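Local atomic coordinates of intimin (Escherichia coli, PDB entry 1F00), a protein that is an adhesin of enteropathogenic E. coli whose C-terminal fragment, built of immunoglobulin-like and C-type lectin-like domains, binds the intimin receptor in cell adhesion. Residues K135-A146 with K158-S169; T96-V107 with Q124-G132. All coordinates share one frame; numbering follows the deposited sequence.

Contact 1: K135-A146 with K158-S169; sequences KYTWRSANPAIA and KEKGTTTISVIS
Val167 lies over one face of the Trp138 indole. Its CB sits 3.6 Å from the centroid of the six-membered ring of Trp138 and 10° off the ring normal, a CH-pi contact. At the edge of the same indole, Ile165 CG2 meets Trp138 CE3 at 3.8 Å. The Arg139 guanidinium lies on the other side of the sheet. Ser166 CB is over one of its faces, and Ile168 CG2 is at its edge, 3.6 Å from Arg139 NH1. The Arg139 side chain runs extended from CG to NE; the turn at chi4 (-84°) then lays the guanidinium face on Ser166 CB. Tyr136 has Ser169 CB at its ring edge. At the end of strand 136-140 the chain turns. Ser140 OG accepts from Asn142 N in an ST turn and donates to Ala146 O at 2.7 Å. The Lys158 chain bends at chi3, and its NZ donates a hydrogen bond to Pro143 O at 2.9 Å. Ile145 O is gripped by two donors, Lys158 N and Glu159 N. Strands 136-140 and 163-169 pair antiparallel, with Trp138 on Leu127 and Ala129, and Ile165 on Leu127, of strand 124-130. This is the two-sheet packing of an immunoglobulin-like beta sandwich.

Contact 2: T96-V107 with Q124-G132; sequences TLTIDDGNIEIV and QVNLKASGG
Ile104 packs on Val125 and Leu127 on the inner side of one sheet of an immunoglobulin-like sandwich, where strands 98-99 and 104-106 both pair antiparallel with strand 124-130. This is the tight side. Ile104 CG2 touches Val125 CB at 3.7 Å, and Ile104 CG1 lies 3.8 Å from Leu127 CD2. Ile104 and Leu127 lie alongside each other, both reaching inward. Ile106 CD1 meets Val125 CG1 less closely, at 4.1 Å. Strand 163-169 adds Ile165 against Leu127, and Val167 against Leu97 and Ile99. The other face is polar and more open to solvent. There Thr98 stands beside Ser130, and Glu105 beside Asn126. Asp100 to Asn103 form a type I turn; Asp100 N still bonds to Lys128 O, while Asp101 and Gly102 stand off. A water bridges the gap by donating to Asp100 O and accepting from Lys128 N. A second water links Lys128 NZ to Glu105 OE1. Glu105 CG is anti to the backbone N (chi1 173°), and the extended chain brings its carboxylate alongside the Asn126 amide. Asn126 ND2 donates to Glu105 OE1 at 2.8 Å and 171°, with the oxygen in the amide plane but the donor above the carboxylate plane, the two planes being 69° apart.

After the N-terminal domain (strands 2-8 to 91-94), the chain forms strands 98-99 and 104-106. Strand 112-113 pairs back on 104-106, 118-120 follows, and 124-130 closes contact 2 over a loop of 16 residues. Strand 136-140 follows and enters the other sheet. The chain then adds 146-148 and 154-157 to the sheet of contact 2 before 163-169 closes contact 1 over 11 residues. The contacts are in series and neither nest nor cross. Their centres are about 12 Å apart, one in each sheet of the same domain. They meet where Tyr136 OH probably hydrogen-bonds to Gly131 O at 2.8 Å, with Leu97 CD1 packed near Tyr136 CE1.

Contact 1: K135-A146 with K158-S169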
loop_
_atom_site.group_PDB
_atom_site.type_symbol
_atom_site.label_atom_id
_atom_site.label_comp_id
_atom_site.label_asym_id
_atom_site.label_seq_id
_atom_site.Cartn_x
_atom_site.Cartn_y
_atom_site.Cartn_z
ATOM N N LYS A 135 10.750 4.134 6.468
ATOM C CA LYS A 135 10.437 3.017 7.363
ATOM C C LYS A 135 8.913 2.854 7.376
ATOM O O LYS A 135 8.202 3.636 8.005
ATOM C CB LYS A 135 10.968 3.311 8.766
ATOM C CG LYS A 135 10.794 2.171 9.751
ATOM C CD LYS A 135 11.420 2.513 11.099
ATOM C CE LYS A 135 11.187 1.405 12.116
ATOM N NZ LYS A 135 11.816 1.719 13.432
ATOM N N TYR A 136 8.428 1.824 6.686
ATOM C CA TYR A 136 6.994 1.590 6.535
ATOM C C TYR A 136 6.346 0.456 7.331
ATOM O O TYR A 136 6.973 -0.560 7.629
ATOM C CB TYR A 136 6.687 1.361 5.051
ATOM C CG TYR A 136 7.366 2.339 4.116
ATOM C CD1 TYR A 136 7.281 3.710 4.337
ATOM C CD2 TYR A 136 8.081 1.892 2.996
ATOM C CE1 TYR A 136 7.885 4.617 3.477
ATOM C CE2 TYR A 136 8.690 2.798 2.125
ATOM C CZ TYR A 136 8.586 4.161 2.377
ATOM O OH TYR A 136 9.175 5.079 1.536
ATOM N N THR A 137 5.067 0.643 7.648
ATOM C CA THR A 137 4.265 -0.347 8.361
ATOM C C THR A 137 2.923 -0.371 7.630
ATOM O O THR A 137 2.287 0.673 7.477
ATOM C CB THR A 137 4.028 0.056 9.825
ATOM O OG1 THR A 137 5.291 0.217 10.484
ATOM C CG2 THR A 137 3.226 -1.017 10.547
ATOM N N TRP A 138 2.495 -1.550 7.187
ATOM C CA TRP A 138 1.242 -1.677 6.438
ATOM C C TRP A 138 0.081 -2.292 7.220
ATOM O O TRP A 138 0.278 -3.020 8.189
ATOM C CB TRP A 138 1.466 -2.517 5.175
ATOM C CG TRP A 138 2.557 -2.019 4.273
ATOM C CD1 TRP A 138 3.908 -2.128 4.468
ATOM C CD2 TRP A 138 2.384 -1.327 3.033
ATOM N NE1 TRP A 138 4.586 -1.545 3.420
ATOM C CE2 TRP A 138 3.675 -1.044 2.526
ATOM C CE3 TRP A 138 1.261 -0.913 2.302
ATOM C CZ2 TRP A 138 3.874 -0.368 1.319
ATOM C CZ3 TRP A 138 1.457 -0.239 1.101
ATOM C CH2 TRP A 138 2.754 0.027 0.622
ATOM N N ARG A 139 -1.137 -2.002 6.781
ATOM C CA ARG A 139 -2.315 -2.555 7.427
ATOM C C ARG A 139 -3.465 -2.579 6.439
ATOM O O ARG A 139 -3.448 -1.872 5.432
ATOM C CB ARG A 139 -2.714 -1.718 8.649
ATOM C CG ARG A 139 -3.317 -0.344 8.324
ATOM C CD ARG A 139 -3.801 0.344 9.603
ATOM N NE ARG A 139 -4.616 1.534 9.354
ATOM C CZ ARG A 139 -4.133 2.754 9.122
ATOM N NH1 ARG A 139 -2.821 2.965 9.098
ATOM N NH2 ARG A 139 -4.970 3.773 8.944
ATOM N N SER A 140 -4.457 -3.406 6.731
ATOM C CA SER A 140 -5.640 -3.514 5.891
ATOM C C SER A 140 -6.834 -3.183 6.761
ATOM O O SER A 140 -6.917 -3.645 7.894
ATOM C CB SER A 140 -5.806 -4.931 5.350
ATOM O OG SER A 140 -7.079 -5.067 4.735
ATOM N N ALA A 141 -7.749 -2.381 6.229
ATOM C CA ALA A 141 -8.946 -2.008 6.968
ATOM C C ALA A 141 -9.852 -3.228 7.168
ATOM O O ALA A 141 -10.675 -3.261 8.083
ATOM C CB ALA A 141 -9.696 -0.896 6.225
ATOM N N ASN A 142 -9.706 -4.229 6.305
ATOM C CA ASN A 142 -10.513 -5.442 6.414
ATOM C C ASN A 142 -9.759 -6.662 5.886
ATOM O O ASN A 142 -9.873 -7.006 4.712
ATOM C CB ASN A 142 -11.824 -5.291 5.639
ATOM C CG ASN A 142 -12.787 -6.439 5.899
ATOM O OD1 ASN A 142 -12.411 -7.460 6.481
ATOM N ND2 ASN A 142 -14.035 -6.282 5.463
ATOM N N PRO A 143 -8.980 -7.327 6.752
ATOM C CA PRO A 143 -8.195 -8.513 6.394
ATOM C C PRO A 143 -9.012 -9.681 5.839
ATOM O O PRO A 143 -8.448 -10.627 5.301
ATOM C CB PRO A 143 -7.497 -8.871 7.707
ATOM C CG PRO A 143 -7.317 -7.539 8.355
ATOM C CD PRO A 143 -8.663 -6.894 8.125
ATOM N N ALA A 144 -10.335 -9.621 5.977
ATOM C CA ALA A 144 -11.194 -10.688 5.465
ATOM C C ALA A 144 -11.268 -10.582 3.946
ATOM O O ALA A 144 -11.391 -11.585 3.242
ATOM C CB ALA A 144 -12.599 -10.578 6.064
ATOM N N ILE A 145 -11.198 -9.353 3.453
ATOM C CA ILE A 145 -11.242 -9.091 2.020
ATOM C C ILE A 145 -9.844 -9.280 1.457
ATOM O O ILE A 145 -9.641 -10.020 0.501
ATOM C CB ILE A 145 -11.709 -7.646 1.742
ATOM C CG1 ILE A 145 -13.146 -7.463 2.240
ATOM C CG2 ILE A 145 -11.578 -7.322 0.260
ATOM C CD1 ILE A 145 -14.141 -8.427 1.631
ATOM N N ALA A 146 -8.882 -8.604 2.073
ATOM C CA ALA A 146 -7.497 -8.695 1.650
ATOM C C ALA A 146 -6.604 -8.408 2.846
ATOM O O ALA A 146 -6.865 -7.478 3.613
ATOM C CB ALA A 146 -7.221 -7.688 0.529
ATOM N N LYS A 158 -8.360 -12.170 -0.679
ATOM C CA LYS A 158 -9.109 -13.296 -0.128
ATOM C C LYS A 158 -10.582 -13.429 -0.512
ATOM O O LYS A 158 -11.022 -14.509 -0.913
ATOM C CB LYS A 158 -8.974 -13.269 1.391
ATOM C CG LYS A 158 -7.525 -13.173 1.834
ATOM C CD LYS A 158 -7.384 -12.676 3.255
ATOM C CE LYS A 158 -7.585 -13.765 4.278
ATOM N NZ LYS A 158 -7.314 -13.234 5.656
ATOM N N GLU A 159 -11.351 -12.349 -0.388
ATOM C CA GLU A 159 -12.775 -12.409 -0.718
ATOM C C GLU A 159 -13.243 -11.176 -1.486
ATOM O O GLU A 159 -12.658 -10.097 -1.377
ATOM C CB GLU A 159 -13.606 -12.541 0.562
ATOM C CG GLU A 159 -13.295 -13.767 1.428
ATOM C CD GLU A 159 -13.770 -15.079 0.814
ATOM O OE1 GLU A 159 -14.593 -15.050 -0.127
ATOM O OE2 GLU A 159 -13.330 -16.147 1.290
ATOM N N LYS A 160 -14.318 -11.340 -2.248
ATOM C CA LYS A 160 -14.862 -10.240 -3.024
ATOM C C LYS A 160 -15.365 -9.121 -2.117
ATOM O O LYS A 160 -16.187 -9.338 -1.228
ATOM C CB LYS A 160 -15.995 -10.733 -3.919
ATOM C CG LYS A 160 -15.559 -11.780 -4.929
ATOM C CD LYS A 160 -16.717 -12.225 -5.816
ATOM C CE LYS A 160 -17.237 -11.094 -6.684
ATOM N NZ LYS A 160 -18.373 -11.549 -7.539
ATOM N N GLY A 161 -14.860 -7.922 -2.354
ATOM C CA GLY A 161 -15.265 -6.782 -1.558
ATOM C C GLY A 161 -14.298 -5.645 -1.782
ATOM O O GLY A 161 -13.347 -5.774 -2.549
ATOM N N THR A 162 -14.547 -4.528 -1.111
ATOM C CA THR A 162 -13.692 -3.368 -1.237
ATOM C C THR A 162 -13.174 -2.969 0.139
ATOM O O THR A 162 -13.912 -2.969 1.124
ATOM C CB THR A 162 -14.453 -2.183 -1.881
ATOM O OG1 THR A 162 -13.608 -1.029 -1.912
ATOM C CG2 THR A 162 -15.716 -1.866 -1.095
ATOM N N THR A 163 -11.884 -2.665 0.208
ATOM C CA THR A 163 -11.284 -2.254 1.462
ATOM C C THR A 163 -10.111 -1.350 1.116
ATOM O O THR A 163 -9.888 -1.031 -0.054
ATOM C CB THR A 163 -10.813 -3.484 2.291
ATOM O OG1 THR A 163 -10.465 -3.061 3.616
ATOM C CG2 THR A 163 -9.600 -4.154 1.637
ATOM N N THR A 164 -9.368 -0.918 2.121
ATOM C CA THR A 164 -8.239 -0.049 1.856
ATOM C C THR A 164 -6.974 -0.579 2.516
ATOM O O THR A 164 -7.028 -1.149 3.605
ATOM C CB THR A 164 -8.511 1.383 2.372
ATOM O OG1 THR A 164 -8.902 1.329 3.750
ATOM C CG2 THR A 164 -9.616 2.050 1.558
ATOM N N ILE A 165 -5.848 -0.417 1.831
ATOM C CA ILE A 165 -4.557 -0.829 2.378
ATOM C C ILE A 165 -3.861 0.483 2.678
ATOM O O ILE A 165 -3.787 1.359 1.812
ATOM C CB ILE A 165 -3.712 -1.622 1.359
ATOM C CG1 ILE A 165 -4.468 -2.874 0.917
ATOM C CG2 ILE A 165 -2.355 -1.992 1.978
ATOM C CD1 ILE A 165 -4.877 -3.787 2.064
ATOM N N SER A 166 -3.376 0.628 3.907
ATOM C CA SER A 166 -2.704 1.848 4.317
ATOM C C SER A 166 -1.267 1.586 4.737
ATOM O O SER A 166 -0.949 0.534 5.280
ATOM C CB SER A 166 -3.449 2.496 5.492
ATOM O OG SER A 166 -4.758 2.898 5.129
ATOM N N VAL A 167 -0.398 2.545 4.463
ATOM C CA VAL A 167 0.991 2.429 4.871
ATOM C C VAL A 167 1.300 3.675 5.685
ATOM O O VAL A 167 0.797 4.764 5.385
ATOM C CB VAL A 167 1.963 2.370 3.664
ATOM C CG1 VAL A 167 1.868 3.649 2.847
ATOM C CG2 VAL A 167 3.395 2.171 4.162
ATOM N N ILE A 168 2.092 3.513 6.736
ATOM C CA ILE A 168 2.487 4.654 7.549
ATOM C C ILE A 168 4.004 4.626 7.695
ATOM O O ILE A 168 4.610 3.556 7.783
ATOM C CB ILE A 168 1.824 4.632 8.958
ATOM C CG1 ILE A 168 2.192 3.353 9.707
ATOM C CG2 ILE A 168 0.315 4.748 8.821
ATOM C CD1 ILE A 168 1.533 3.242 11.078
ATOM N N SER A 169 4.619 5.803 7.682
ATOM C CA SER A 169 6.066 5.907 7.835
ATOM C C SER A 169 6.310 6.430 9.244
ATOM O O SER A 169 5.476 7.162 9.781
ATOM C CB SER A 169 6.638 6.860 6.781
ATOM O OG SER A 169 5.935 8.092 6.762
HETATM O O HOH W 1 -14.347 -3.603 3.705
#

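Contact 2: T96-V107 with Q124-G132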
loop_
_atom_site.group_PDB
_atom_site.type_symbol
_atom_site.label_atom_id
_atom_site.label_comp_id
_atom_site.label_asym_id
_atom_site.label_seq_id
_atom_site.Cartn_x
_atom_site.Cartn_y
_atom_site.Cartn_z
ATOM N N THR A 96 6.636 13.516 0.557
ATOM C CA THR A 96 5.266 13.050 0.752
ATOM C C THR A 96 5.196 11.527 0.628
ATOM O O THR A 96 5.693 10.958 -0.345
ATOM C CB THR A 96 4.333 13.641 -0.318
ATOM O OG1 THR A 96 4.416 15.069 -0.289
ATOM C CG2 THR A 96 2.892 13.211 -0.065
ATOM N N LEU A 97 4.589 10.873 1.615
ATOM C CA LEU A 97 4.441 9.424 1.584
ATOM C C LEU A 97 3.423 9.108 0.492
ATOM O O LEU A 97 2.344 9.704 0.438
ATOM C CB LEU A 97 3.946 8.901 2.938
ATOM C CG LEU A 97 3.898 7.375 3.084
ATOM C CD1 LEU A 97 5.277 6.779 2.788
ATOM C CD2 LEU A 97 3.442 7.014 4.491
ATOM N N THR A 98 3.767 8.158 -0.366
ATOM C CA THR A 98 2.911 7.796 -1.484
ATOM C C THR A 98 2.956 6.304 -1.798
ATOM O O THR A 98 3.970 5.643 -1.580
ATOM C CB THR A 98 3.363 8.555 -2.759
ATOM O OG1 THR A 98 3.238 9.969 -2.543
ATOM C CG2 THR A 98 2.527 8.150 -3.958
ATOM N N ILE A 99 1.846 5.782 -2.306
ATOM C CA ILE A 99 1.798 4.387 -2.714
ATOM C C ILE A 99 1.788 4.411 -4.241
ATOM O O ILE A 99 0.916 5.035 -4.859
ATOM C CB ILE A 99 0.536 3.666 -2.189
ATOM C CG1 ILE A 99 0.643 3.486 -0.674
ATOM C CG2 ILE A 99 0.392 2.300 -2.871
ATOM C CD1 ILE A 99 -0.607 2.897 -0.022
ATOM N N ASP A 100 2.779 3.752 -4.838
ATOM C CA ASP A 100 2.930 3.681 -6.292
ATOM C C ASP A 100 1.812 2.785 -6.826
ATOM O O ASP A 100 2.066 1.700 -7.357
ATOM C CB ASP A 100 4.311 3.090 -6.615
ATOM C CG ASP A 100 4.683 3.208 -8.082
ATOM O OD1 ASP A 100 5.748 2.665 -8.459
ATOM O OD2 ASP A 100 3.923 3.838 -8.854
ATOM N N ASP A 101 0.577 3.261 -6.684
ATOM C CA ASP A 101 -0.622 2.533 -7.084
ATOM C C ASP A 101 -0.815 2.229 -8.568
ATOM O O ASP A 101 -1.705 1.458 -8.929
ATOM C CB ASP A 101 -1.857 3.271 -6.577
ATOM C CG ASP A 101 -2.026 4.623 -7.227
ATOM O OD1 ASP A 101 -1.155 5.495 -7.018
ATOM O OD2 ASP A 101 -3.025 4.808 -7.955
ATOM N N GLY A 102 -0.009 2.843 -9.425
ATOM C CA GLY A 102 -0.131 2.583 -10.845
ATOM C C GLY A 102 0.785 1.442 -11.252
ATOM O O GLY A 102 0.740 0.961 -12.388
ATOM N N ASN A 103 1.624 1.008 -10.318
ATOM C CA ASN A 103 2.559 -0.076 -10.584
ATOM C C ASN A 103 2.474 -1.188 -9.551
ATOM O O ASN A 103 3.482 -1.593 -8.972
ATOM C CB ASN A 103 3.996 0.453 -10.656
ATOM C CG ASN A 103 4.191 1.460 -11.778
ATOM O OD1 ASN A 103 4.024 2.668 -11.583
ATOM N ND2 ASN A 103 4.530 0.966 -12.964
ATOM N N ILE A 104 1.262 -1.676 -9.320
ATOM C CA ILE A 104 1.063 -2.768 -8.384
ATOM C C ILE A 104 1.638 -4.000 -9.074
ATOM O O ILE A 104 1.310 -4.292 -10.229
ATOM C CB ILE A 104 -0.430 -2.945 -8.067
ATOM C CG1 ILE A 104 -0.921 -1.709 -7.301
ATOM C CG2 ILE A 104 -0.652 -4.212 -7.261
ATOM C CD1 ILE A 104 -2.411 -1.690 -7.004
ATOM N N GLU A 105 2.501 -4.714 -8.362
ATOM C CA GLU A 105 3.177 -5.879 -8.916
ATOM C C GLU A 105 2.576 -7.259 -8.648
ATOM O O GLU A 105 2.378 -7.656 -7.501
ATOM C CB GLU A 105 4.638 -5.864 -8.446
ATOM C CG GLU A 105 5.429 -7.109 -8.806
ATOM C CD GLU A 105 6.822 -7.096 -8.213
ATOM O OE1 GLU A 105 6.949 -6.886 -6.990
ATOM O OE2 GLU A 105 7.791 -7.301 -8.969
ATOM N N ILE A 106 2.293 -7.983 -9.727
ATOM C CA ILE A 106 1.767 -9.341 -9.638
ATOM C C ILE A 106 2.940 -10.198 -9.164
ATOM O O ILE A 106 3.929 -10.356 -9.887
ATOM C CB ILE A 106 1.310 -9.854 -11.014
ATOM C CG1 ILE A 106 0.287 -8.888 -11.614
ATOM C CG2 ILE A 106 0.739 -11.267 -10.878
ATOM C CD1 ILE A 106 -0.971 -8.751 -10.796
ATOM N N VAL A 107 2.827 -10.751 -7.963
ATOM C CA VAL A 107 3.906 -11.545 -7.380
ATOM C C VAL A 107 4.415 -12.706 -8.235
ATOM O O VAL A 107 5.622 -12.948 -8.307
ATOM C CB VAL A 107 3.494 -12.075 -5.974
ATOM C CG1 VAL A 107 4.504 -13.099 -5.467
ATOM C CG2 VAL A 107 3.410 -10.913 -4.996
ATOM N N GLN A 124 -1.398 -12.984 -4.919
ATOM C CA GLN A 124 -0.669 -11.971 -4.169
ATOM C C GLN A 124 -0.032 -10.880 -5.029
ATOM O O GLN A 124 0.468 -11.146 -6.121
ATOM C CB GLN A 124 0.406 -12.655 -3.321
ATOM C CG GLN A 124 -0.166 -13.626 -2.302
ATOM C CD GLN A 124 0.893 -14.491 -1.660
ATOM O OE1 GLN A 124 1.594 -15.242 -2.343
ATOM N NE2 GLN A 124 1.015 -14.397 -0.343
ATOM N N VAL A 125 -0.066 -9.649 -4.526
ATOM C CA VAL A 125 0.527 -8.519 -5.230
ATOM C C VAL A 125 1.394 -7.715 -4.265
ATOM O O VAL A 125 1.173 -7.737 -3.051
ATOM C CB VAL A 125 -0.550 -7.583 -5.833
ATOM C CG1 VAL A 125 -1.451 -8.369 -6.768
ATOM C CG2 VAL A 125 -1.371 -6.919 -4.722
ATOM N N ASN A 126 2.402 -7.032 -4.801
ATOM C CA ASN A 126 3.276 -6.215 -3.969
ATOM C C ASN A 126 2.967 -4.734 -4.161
ATOM O O ASN A 126 2.952 -4.237 -5.288
ATOM C CB ASN A 126 4.753 -6.453 -4.305
ATOM C CG ASN A 126 5.232 -7.846 -3.924
ATOM O OD1 ASN A 126 4.864 -8.383 -2.880
ATOM N ND2 ASN A 126 6.077 -8.427 -4.768
ATOM N N LEU A 127 2.706 -4.036 -3.061
ATOM C CA LEU A 127 2.444 -2.601 -3.116
ATOM C C LEU A 127 3.733 -1.900 -2.714
ATOM O O LEU A 127 4.386 -2.305 -1.750
ATOM C CB LEU A 127 1.339 -2.194 -2.135
ATOM C CG LEU A 127 -0.054 -2.814 -2.283
ATOM C CD1 LEU A 127 -1.036 -2.022 -1.430
ATOM C CD2 LEU A 127 -0.494 -2.798 -3.737
ATOM N N LYS A 128 4.104 -0.855 -3.446
ATOM C CA LYS A 128 5.318 -0.119 -3.122
ATOM C C LYS A 128 5.011 1.298 -2.675
ATOM O O LYS A 128 4.245 2.020 -3.314
ATOM C CB LYS A 128 6.272 -0.076 -4.322
ATOM C CG LYS A 128 7.136 -1.318 -4.481
ATOM C CD LYS A 128 8.074 -1.502 -3.291
ATOM C CE LYS A 128 8.908 -2.771 -3.430
ATOM N NZ LYS A 128 8.051 -3.996 -3.520
ATOM N N ALA A 129 5.614 1.681 -1.559
ATOM C CA ALA A 129 5.441 3.018 -1.012
ATOM C C ALA A 129 6.748 3.763 -1.220
ATOM O O ALA A 129 7.801 3.149 -1.393
ATOM C CB ALA A 129 5.114 2.939 0.476
ATOM N N SER A 130 6.674 5.087 -1.217
ATOM C CA SER A 130 7.855 5.919 -1.380
ATOM C C SER A 130 7.620 7.198 -0.599
ATOM O O SER A 130 6.474 7.607 -0.395
ATOM C CB SER A 130 8.094 6.246 -2.857
ATOM O OG SER A 130 6.971 6.894 -3.423
ATOM N N GLY A 131 8.703 7.824 -0.155
ATOM C CA GLY A 131 8.566 9.052 0.603
ATOM C C GLY A 131 8.655 8.790 2.091
ATOM O O GLY A 131 8.942 7.671 2.511
ATOM N N GLY A 132 8.390 9.817 2.892
ATOM C CA GLY A 132 8.475 9.659 4.329
ATOM C C GLY A 132 9.926 9.372 4.661
ATOM O O GLY A 132 10.807 9.684 3.864
HETATM O O HOH W 2 2.754 -0.435 -5.591
HETATM O O HOH W 3 7.045 -4.065 -6.129
#